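Local coordinates for alpha-1,3-glucanase (Streptomyces thermodiastaticus, PDB 7C7D), which hydrolyses alpha-1,3-glucosidic linkages of alpha-1,3-glucan as a thermostable glycoside hydrolase of family GH87, at residues V209-K214 / G245-T250; D230-A235 / G251-V256; L474-D477 / A482-A485; T529-A534 / R543-T548. One frame throughout, in Å; residues are numbered along the deposited sequence.

Contact 1: V209-K214 / G245-T250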
# COMPACT_ATOMS: atom_id res chain seq x y z
N VAL A 209 26.57 -15.15 12.94
CA VAL A 209 27.67 -15.02 11.99
C VAL A 209 27.52 -13.67 11.31
O VAL A 209 26.52 -13.41 10.63
CB VAL A 209 27.63 -16.15 10.94
CG1 VAL A 209 28.71 -15.94 9.89
CG2 VAL A 209 27.77 -17.50 11.61
N SER A 210 28.52 -12.80 11.47
CA SER A 210 28.45 -11.47 10.89
C SER A 210 28.84 -11.50 9.41
O SER A 210 29.82 -12.15 9.04
CB SER A 210 29.37 -10.51 11.64
OG SER A 210 29.43 -9.25 10.99
N VAL A 211 28.09 -10.77 8.59
CA VAL A 211 28.43 -10.66 7.17
C VAL A 211 29.78 -9.99 6.97
O VAL A 211 30.49 -10.28 6.00
CB VAL A 211 27.32 -9.95 6.36
CG1 VAL A 211 26.05 -10.76 6.37
CG2 VAL A 211 27.08 -8.55 6.89
N THR A 212 30.17 -9.08 7.87
CA THR A 212 31.47 -8.43 7.72
C THR A 212 32.62 -9.39 7.98
O THR A 212 33.71 -9.21 7.42
CB THR A 212 31.56 -7.18 8.60
OG1 THR A 212 31.30 -7.53 9.97
CG2 THR A 212 30.55 -6.13 8.15
N ASP A 213 32.40 -10.41 8.81
CA ASP A 213 33.42 -11.44 8.99
C ASP A 213 33.59 -12.29 7.74
O ASP A 213 34.63 -12.95 7.59
CB ASP A 213 33.07 -12.31 10.20
CG ASP A 213 33.22 -11.57 11.52
OD1 ASP A 213 33.79 -10.46 11.52
OD2 ASP A 213 32.76 -12.11 12.55
N LYS A 214 32.61 -12.30 6.85
CA LYS A 214 32.69 -13.03 5.59
C LYS A 214 33.05 -12.12 4.42
O LYS A 214 32.93 -12.54 3.27
CB LYS A 214 31.37 -13.76 5.31
CG LYS A 214 31.01 -14.79 6.36
CD LYS A 214 31.96 -15.97 6.32
CE LYS A 214 31.62 -17.00 7.38
NZ LYS A 214 32.50 -18.20 7.26
N GLY A 245 25.53 -0.26 8.73
CA GLY A 245 26.33 0.05 7.56
C GLY A 245 25.46 0.08 6.32
O GLY A 245 24.24 -0.05 6.39
N ASP A 246 26.13 0.27 5.19
CA ASP A 246 25.50 0.26 3.88
C ASP A 246 26.15 -0.84 3.06
O ASP A 246 27.38 -0.89 2.95
CB ASP A 246 25.68 1.60 3.17
CG ASP A 246 24.88 2.72 3.82
OD1 ASP A 246 23.67 2.85 3.51
OD2 ASP A 246 25.46 3.46 4.64
N TYR A 247 25.34 -1.73 2.48
CA TYR A 247 25.84 -2.91 1.80
C TYR A 247 25.25 -2.97 0.41
O TYR A 247 24.03 -3.07 0.25
CB TYR A 247 25.44 -4.18 2.55
CG TYR A 247 25.91 -4.20 3.98
CD1 TYR A 247 25.16 -3.62 4.99
CD2 TYR A 247 27.12 -4.81 4.30
CE1 TYR A 247 25.60 -3.64 6.30
CE2 TYR A 247 27.57 -4.83 5.60
CZ TYR A 247 26.81 -4.25 6.60
OH TYR A 247 27.26 -4.28 7.90
N ARG A 248 26.11 -2.94 -0.60
CA ARG A 248 25.66 -3.12 -1.98
C ARG A 248 25.48 -4.62 -2.23
O ARG A 248 26.42 -5.39 -2.02
CB ARG A 248 26.68 -2.53 -2.94
CG ARG A 248 26.34 -2.72 -4.41
CD ARG A 248 27.02 -1.66 -5.28
NE ARG A 248 28.46 -1.87 -5.36
CZ ARG A 248 29.05 -2.68 -6.23
NH1 ARG A 248 28.33 -3.38 -7.09
NH2 ARG A 248 30.37 -2.80 -6.23
N ILE A 249 24.29 -5.01 -2.68
CA ILE A 249 23.99 -6.40 -3.04
C ILE A 249 23.44 -6.38 -4.46
O ILE A 249 22.25 -6.11 -4.66
CB ILE A 249 23.00 -7.05 -2.07
CG1 ILE A 249 23.53 -7.00 -0.63
CG2 ILE A 249 22.68 -8.48 -2.49
CD1 ILE A 249 24.58 -8.05 -0.34
N THR A 250 24.28 -6.66 -5.45
CA THR A 250 23.77 -6.77 -6.81
C THR A 250 22.74 -7.89 -6.89
O THR A 250 21.70 -7.74 -7.55
CB THR A 250 24.90 -7.01 -7.82
OG1 THR A 250 25.64 -8.18 -7.45
CG2 THR A 250 25.82 -5.81 -7.87
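T212 turns two different faces to its surroundings: its hydroxyl OG1 shares a short 2.7 Å hydrogen bond with S210 OG, in which either oxygen could be the donor, while its methyl CG2 meets Y247. The chi1 of 56° sets this division of labour, placing OG1 between the backbone N and the carbonyl carbon and leaving CG2 beside the N, anti to the carbonyl carbon. There CG2 approaches the rim of the phenol ring, near the ring plane, 3.8 Å from Y247 OH. V211 adds a second apolar touch, its CG2 lying 4.0 Å from Y247 CE2 in an oblique approach. No hydrogen bond joins the two segments, and the phenol OH instead gives its proton to the backbone O of P243, a bond that fixes the far end of the ring. A tyrosine suits this place because its long ring spans the gap, the CA atoms of V211 and Y247 being 9.8 Å apart, yet can bury its polar tip with a partner. The turn after strand 209-210 is held by K214 N bonding to V211 O at 3.0 Å. Around the contact, strand 209-210 runs parallel to strand 238-242, whose V240 and I242 pack on V211 and Y247 respectively. F228 of helix 225-234 also covers V211, and strand 245-248 pairs on with strand 269-272.

Contact 2: D230-A235 / G251-V256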
# COMPACT_ATOMS: atom_id res chain seq x y z
N ASP A 230 27.93 -16.44 1.64
CA ASP A 230 28.81 -17.24 2.49
C ASP A 230 28.31 -17.27 3.94
O ASP A 230 28.39 -18.31 4.60
CB ASP A 230 30.23 -16.69 2.44
CG ASP A 230 30.89 -16.90 1.09
OD1 ASP A 230 30.41 -17.75 0.30
OD2 ASP A 230 31.91 -16.22 0.81
N ALA A 231 27.82 -16.14 4.44
CA ALA A 231 27.31 -16.11 5.81
C ALA A 231 26.09 -17.00 5.96
O ALA A 231 25.97 -17.74 6.95
CB ALA A 231 27.00 -14.67 6.22
N ILE A 232 25.18 -16.95 4.99
CA ILE A 232 23.99 -17.80 5.03
C ILE A 232 24.38 -19.27 5.08
O ILE A 232 23.83 -20.06 5.86
CB ILE A 232 23.06 -17.48 3.84
CG1 ILE A 232 22.44 -16.09 4.03
CG2 ILE A 232 21.99 -18.55 3.68
CD1 ILE A 232 21.75 -15.57 2.79
N ALA A 233 25.35 -19.67 4.24
CA ALA A 233 25.80 -21.05 4.24
C ALA A 233 26.44 -21.44 5.57
O ALA A 233 26.30 -22.59 6.01
CB ALA A 233 26.78 -21.29 3.09
N ALA A 234 27.12 -20.50 6.23
CA ALA A 234 27.80 -20.79 7.49
C ALA A 234 26.89 -20.70 8.70
O ALA A 234 27.29 -21.12 9.79
CB ALA A 234 28.98 -19.83 7.68
N ALA A 235 25.67 -20.18 8.55
CA ALA A 235 24.76 -19.97 9.67
C ALA A 235 23.46 -20.75 9.50
O ALA A 235 22.41 -20.32 9.99
CB ALA A 235 24.48 -18.48 9.88
N GLY A 251 22.99 -9.00 -6.21
CA GLY A 251 22.01 -10.05 -6.07
C GLY A 251 21.88 -10.88 -7.33
O GLY A 251 22.60 -10.68 -8.31
N PRO A 252 20.95 -11.84 -7.32
CA PRO A 252 20.07 -12.16 -6.20
C PRO A 252 20.70 -13.19 -5.28
O PRO A 252 21.62 -13.92 -5.67
CB PRO A 252 18.88 -12.80 -6.89
CG PRO A 252 19.49 -13.55 -8.04
CD PRO A 252 20.69 -12.72 -8.48
N LEU A 253 20.20 -13.24 -4.06
CA LEU A 253 20.43 -14.38 -3.18
C LEU A 253 19.38 -15.44 -3.47
O LEU A 253 18.19 -15.13 -3.61
CB LEU A 253 20.35 -13.96 -1.72
CG LEU A 253 21.35 -12.90 -1.25
CD1 LEU A 253 21.03 -12.39 0.14
CD2 LEU A 253 22.77 -13.44 -1.31
N SER A 254 19.82 -16.68 -3.58
CA SER A 254 18.95 -17.84 -3.67
C SER A 254 19.46 -18.89 -2.68
O SER A 254 20.49 -18.71 -2.03
CB SER A 254 18.88 -18.36 -5.11
OG SER A 254 20.14 -18.83 -5.53
N GLY A 255 18.75 -20.00 -2.57
CA GLY A 255 19.09 -20.92 -1.50
C GLY A 255 18.96 -20.32 -0.12
O GLY A 255 19.60 -20.79 0.82
N VAL A 256 18.15 -19.28 0.03
CA VAL A 256 17.88 -18.71 1.34
C VAL A 256 16.87 -19.61 2.04
O VAL A 256 15.70 -19.65 1.68
CB VAL A 256 17.38 -17.26 1.25
CG1 VAL A 256 17.25 -16.67 2.64
CG2 VAL A 256 18.34 -16.41 0.40
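I232 reaches from the last turn of helix 225-234 to L253 and V256 in the loop that follows strand 245-248, and it supplies more than half of the buried surface. CG1 leaves beside the backbone N, and beyond CB the chain is extended: with chi2 at 168° CD1 continues away from the helix, which lets this methyl reach both L253 and V256. CD1 lies 4.2 Å from L253 CD1 and equally 4.2 Å from V256 CG2, resting against both. L253 offers its methyl from an extended chain of its own (chi2 171°). V256 is turned otherwise: chi1 of -174° puts CG1 opposite the backbone N and leaves CG2 beside that N, where it meets the isoleucine. The second branch of I232, CG2, comes only to 4.3 Å from G255 O, a loose touch on the backbone. Apart from that carbonyl oxygen the contact is apolar, which fits the residue types: isoleucine gives a long arm and a short branch from a helix, and leucine and valine answer with methyls. G255, at positive phi, lets the loop bend between its two apolar residues. Polar backbone is satisfied nearby, V256 N by Q279 OE1 and V256 O by S282 OG. L253 pairs by its backbone with F276 and D278 and packs on T225 and F228 of the same helix, while V256 leans on I277 of strand 277-279, so the loop lies between the helix and this neighbouring strand.

Contact 3: L474-D477 / A482-A485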
# COMPACT_ATOMS: atom_id res chain seq x y z
N LEU A 474 -15.53 0.45 -2.00
CA LEU A 474 -15.41 -0.99 -1.83
C LEU A 474 -16.23 -1.62 -2.94
O LEU A 474 -17.42 -1.33 -3.06
CB LEU A 474 -15.95 -1.42 -0.45
CG LEU A 474 -15.71 -2.86 0.01
CD1 LEU A 474 -15.80 -2.93 1.52
CD2 LEU A 474 -16.68 -3.83 -0.63
N ARG A 475 -15.61 -2.47 -3.75
CA ARG A 475 -16.35 -3.12 -4.81
C ARG A 475 -16.25 -4.64 -4.74
O ARG A 475 -15.23 -5.20 -4.34
CB ARG A 475 -15.99 -2.61 -6.21
CG ARG A 475 -14.73 -3.18 -6.82
CD ARG A 475 -14.60 -2.69 -8.27
NE ARG A 475 -13.50 -3.36 -8.96
CZ ARG A 475 -12.23 -2.99 -8.86
NH1 ARG A 475 -11.89 -1.93 -8.13
NH2 ARG A 475 -11.30 -3.67 -9.50
N VAL A 476 -17.36 -5.28 -5.12
CA VAL A 476 -17.42 -6.70 -5.42
C VAL A 476 -17.66 -6.80 -6.92
O VAL A 476 -18.63 -6.23 -7.43
CB VAL A 476 -18.51 -7.42 -4.62
CG1 VAL A 476 -18.50 -8.91 -4.95
CG2 VAL A 476 -18.31 -7.20 -3.12
N ASP A 477 -16.78 -7.52 -7.61
CA ASP A 477 -16.66 -7.43 -9.07
C ASP A 477 -16.67 -8.83 -9.67
O ASP A 477 -15.66 -9.54 -9.63
CB ASP A 477 -15.37 -6.68 -9.39
CG ASP A 477 -15.27 -6.24 -10.84
OD1 ASP A 477 -16.00 -6.79 -11.70
OD2 ASP A 477 -14.42 -5.36 -11.12
N ALA A 482 -19.31 -15.39 -11.99
CA ALA A 482 -20.21 -15.02 -10.92
C ALA A 482 -19.58 -15.28 -9.55
O ALA A 482 -18.68 -16.11 -9.39
CB ALA A 482 -21.50 -15.82 -11.03
N ILE A 483 -20.06 -14.54 -8.55
CA ILE A 483 -19.57 -14.70 -7.18
C ILE A 483 -20.15 -15.99 -6.61
O ILE A 483 -21.33 -16.06 -6.28
CB ILE A 483 -19.94 -13.50 -6.31
CG1 ILE A 483 -19.53 -12.17 -6.97
CG2 ILE A 483 -19.35 -13.65 -4.92
CD1 ILE A 483 -18.04 -11.98 -7.18
N GLU A 484 -19.31 -17.03 -6.50
CA GLU A 484 -19.73 -18.30 -5.94
C GLU A 484 -19.29 -18.49 -4.50
O GLU A 484 -19.69 -19.48 -3.87
CB GLU A 484 -19.24 -19.47 -6.81
CG GLU A 484 -19.56 -19.32 -8.29
CD GLU A 484 -21.04 -19.41 -8.62
OE1 GLU A 484 -21.86 -19.66 -7.71
OE2 GLU A 484 -21.39 -19.21 -9.80
N ALA A 485 -18.49 -17.58 -3.97
CA ALA A 485 -18.20 -17.52 -2.55
C ALA A 485 -19.30 -16.74 -1.84
O ALA A 485 -20.09 -16.03 -2.46
CB ALA A 485 -16.86 -16.81 -2.33
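V476 and I483 are brought together by a straight side chain and a bent one. In V476 a chi1 of -179° carries CG1 to the side opposite the backbone N, facing the loop; in I483 CG1 leaves beside its own N and a chi2 of -64° then folds CD1 round toward the strand. The two chains cross at a slant, with V476 CG1 3.8 Å from I483 CD1 and 4.0 Å from I483 CG1. The same CD1 lies 4.2 Å from D477 O, so the backbone carbonyl of D477 joins the contact while the D477 side chain starts out away from the loop. Branched residues suit both places: valine favours a strand, and isoleucine has the extra carbon needed to reach it from a loop. On the other face of strand 474-477, R475 NE donates to D477 OD2 at 3.1 Å in a nearly straight salt bridge (164°), lying close to the guanidinium plane and meeting the carboxylate on its anti side. D477 OD1 accepts from G507 N, and R475 NH1 binds S430 OG and N405 OD1, which ties the pair to loops beside several strands. The two faces of the strand thus differ in chemistry. Directional polar bonds fix R475 and D477 in rotation, whereas V476 meets I483, itself packed on L446, by van der Waals and hydrophobic contact, which imposes no bond direction.

Contact 4: T529-A534 / R543-T548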
# COMPACT_ATOMS: atom_id res chain seq x y z
N THR A 529 -21.52 10.45 -4.34
CA THR A 529 -22.67 10.07 -5.14
C THR A 529 -23.64 9.18 -4.36
O THR A 529 -24.54 9.69 -3.70
CB THR A 529 -22.24 9.43 -6.47
OG1 THR A 529 -21.40 8.30 -6.21
CG2 THR A 529 -21.47 10.44 -7.33
N VAL A 530 -23.47 7.86 -4.42
CA VAL A 530 -24.45 6.93 -3.87
C VAL A 530 -23.81 6.00 -2.86
O VAL A 530 -22.63 5.64 -2.96
CB VAL A 530 -25.18 6.12 -4.97
CG1 VAL A 530 -25.96 7.06 -5.89
CG2 VAL A 530 -24.19 5.29 -5.78
N VAL A 531 -24.61 5.57 -1.88
CA VAL A 531 -24.13 4.57 -0.92
C VAL A 531 -23.95 3.21 -1.59
O VAL A 531 -22.98 2.49 -1.32
CB VAL A 531 -25.06 4.52 0.31
CG1 VAL A 531 -24.60 3.43 1.27
CG2 VAL A 531 -25.07 5.87 1.00
N VAL A 532 -24.87 2.85 -2.49
CA VAL A 532 -24.82 1.58 -3.21
C VAL A 532 -24.91 1.86 -4.70
O VAL A 532 -25.92 2.41 -5.17
CB VAL A 532 -25.94 0.61 -2.78
CG1 VAL A 532 -25.88 -0.66 -3.62
CG2 VAL A 532 -25.83 0.28 -1.30
N GLN A 533 -23.87 1.48 -5.44
CA GLN A 533 -23.82 1.58 -6.89
C GLN A 533 -23.92 0.15 -7.42
O GLN A 533 -22.93 -0.58 -7.42
CB GLN A 533 -22.52 2.26 -7.30
CG GLN A 533 -22.34 2.46 -8.80
CD GLN A 533 -21.03 3.15 -9.12
OE1 GLN A 533 -20.70 4.20 -8.55
NE2 GLN A 533 -20.26 2.57 -10.03
N ALA A 534 -25.13 -0.25 -7.82
CA ALA A 534 -25.42 -1.63 -8.22
C ALA A 534 -25.56 -1.70 -9.73
O ALA A 534 -26.52 -1.19 -10.30
CB ALA A 534 -26.68 -2.14 -7.53
N ARG A 543 -27.78 -4.63 6.02
CA ARG A 543 -28.29 -4.39 7.37
C ARG A 543 -27.36 -3.41 8.08
O ARG A 543 -26.15 -3.44 7.89
CB ARG A 543 -28.30 -5.68 8.22
CG ARG A 543 -29.24 -6.78 7.77
CD ARG A 543 -29.26 -7.91 8.80
NE ARG A 543 -27.97 -8.57 8.92
CZ ARG A 543 -27.62 -9.66 8.25
NH1 ARG A 543 -28.48 -10.21 7.40
NH2 ARG A 543 -26.42 -10.21 8.42
N ASN A 544 -27.95 -2.56 8.93
CA ASN A 544 -27.17 -1.77 9.87
C ASN A 544 -26.19 -0.82 9.19
O ASN A 544 -25.12 -0.54 9.72
CB ASN A 544 -26.48 -2.67 10.89
CG ASN A 544 -27.46 -3.58 11.57
OD1 ASN A 544 -28.54 -3.13 11.97
ND2 ASN A 544 -27.14 -4.87 11.66
N VAL A 545 -26.56 -0.30 8.02
CA VAL A 545 -25.75 0.69 7.32
C VAL A 545 -26.32 2.07 7.63
O VAL A 545 -27.45 2.38 7.25
CB VAL A 545 -25.73 0.42 5.81
CG1 VAL A 545 -24.98 1.53 5.08
CG2 VAL A 545 -25.11 -0.94 5.53
N THR A 546 -25.54 2.87 8.36
CA THR A 546 -25.92 4.23 8.73
C THR A 546 -25.15 5.21 7.85
O THR A 546 -23.92 5.22 7.87
CB THR A 546 -25.54 4.48 10.19
OG1 THR A 546 -26.17 3.51 11.04
CG2 THR A 546 -25.95 5.88 10.63
N ALA A 547 -25.87 6.03 7.08
CA ALA A 547 -25.25 6.98 6.17
C ALA A 547 -25.65 8.40 6.53
O ALA A 547 -26.80 8.65 6.92
CB ALA A 547 -25.67 6.70 4.72
N THR A 548 -24.70 9.32 6.40
CA THR A 548 -24.98 10.75 6.50
C THR A 548 -24.23 11.44 5.37
O THR A 548 -23.20 10.95 4.89
CB THR A 548 -24.53 11.34 7.85
OG1 THR A 548 -23.13 11.12 8.04
CG2 THR A 548 -25.30 10.70 9.00
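V531 and two residues of strand 538-550, V545 and A547, make this contact, and across it every interaction is apolar. V531 divides its branches: with chi1 at 177° CG1 stands opposite the backbone N and faces V545 CG1 at 4.3 Å, while CG2, beside the N, packs against A547 CB at 3.9 Å. The beta-branched valine can touch both partners at once, and the small alanine lets the backbones come to 7.6 Å between the CA atoms of V531 and A547. Polar interactions lie outside the pair of segments. V545 N binds N575 OD1 and V545 O binds W578 NE1, so its backbone is satisfied although the residue is buried, and the V531 side chain also touches W578. At the corner before V545, R543 and N544 share D520, the arginine through a salt bridge and the asparagine through a hydrogen bond. The chain itself turns at V531, a corner between two faces of the coil. V531 pairs by its backbone with F502, and V532 with G554, while V545 packs on V519 and A522 of strand 517-527, one turn back along the parallel stack.

In the fold
All four contacts are largely buried and apolar, with no hydrogen bond across any of them, and they belong to a parallel beta-helix of the pectate lyase-like kind. Contacts 1 and 2 share its N-terminal end: their segments alternate along the chain, their centres lie 11 Å apart, and they touch through V211 on A231. Contacts 3 and 4 sit near the other end, with centres 17 Å apart and no touch; both involve strands of one parallel sheet. Their touching residues are all buried, whereas contacts 1 and 2 have T212 and G255 at more exposed margins. Contact 1 uses an aromatic ring, contacts 2 and 4 aliphatic side chains, and contact 3 has a salt bridge within its strand.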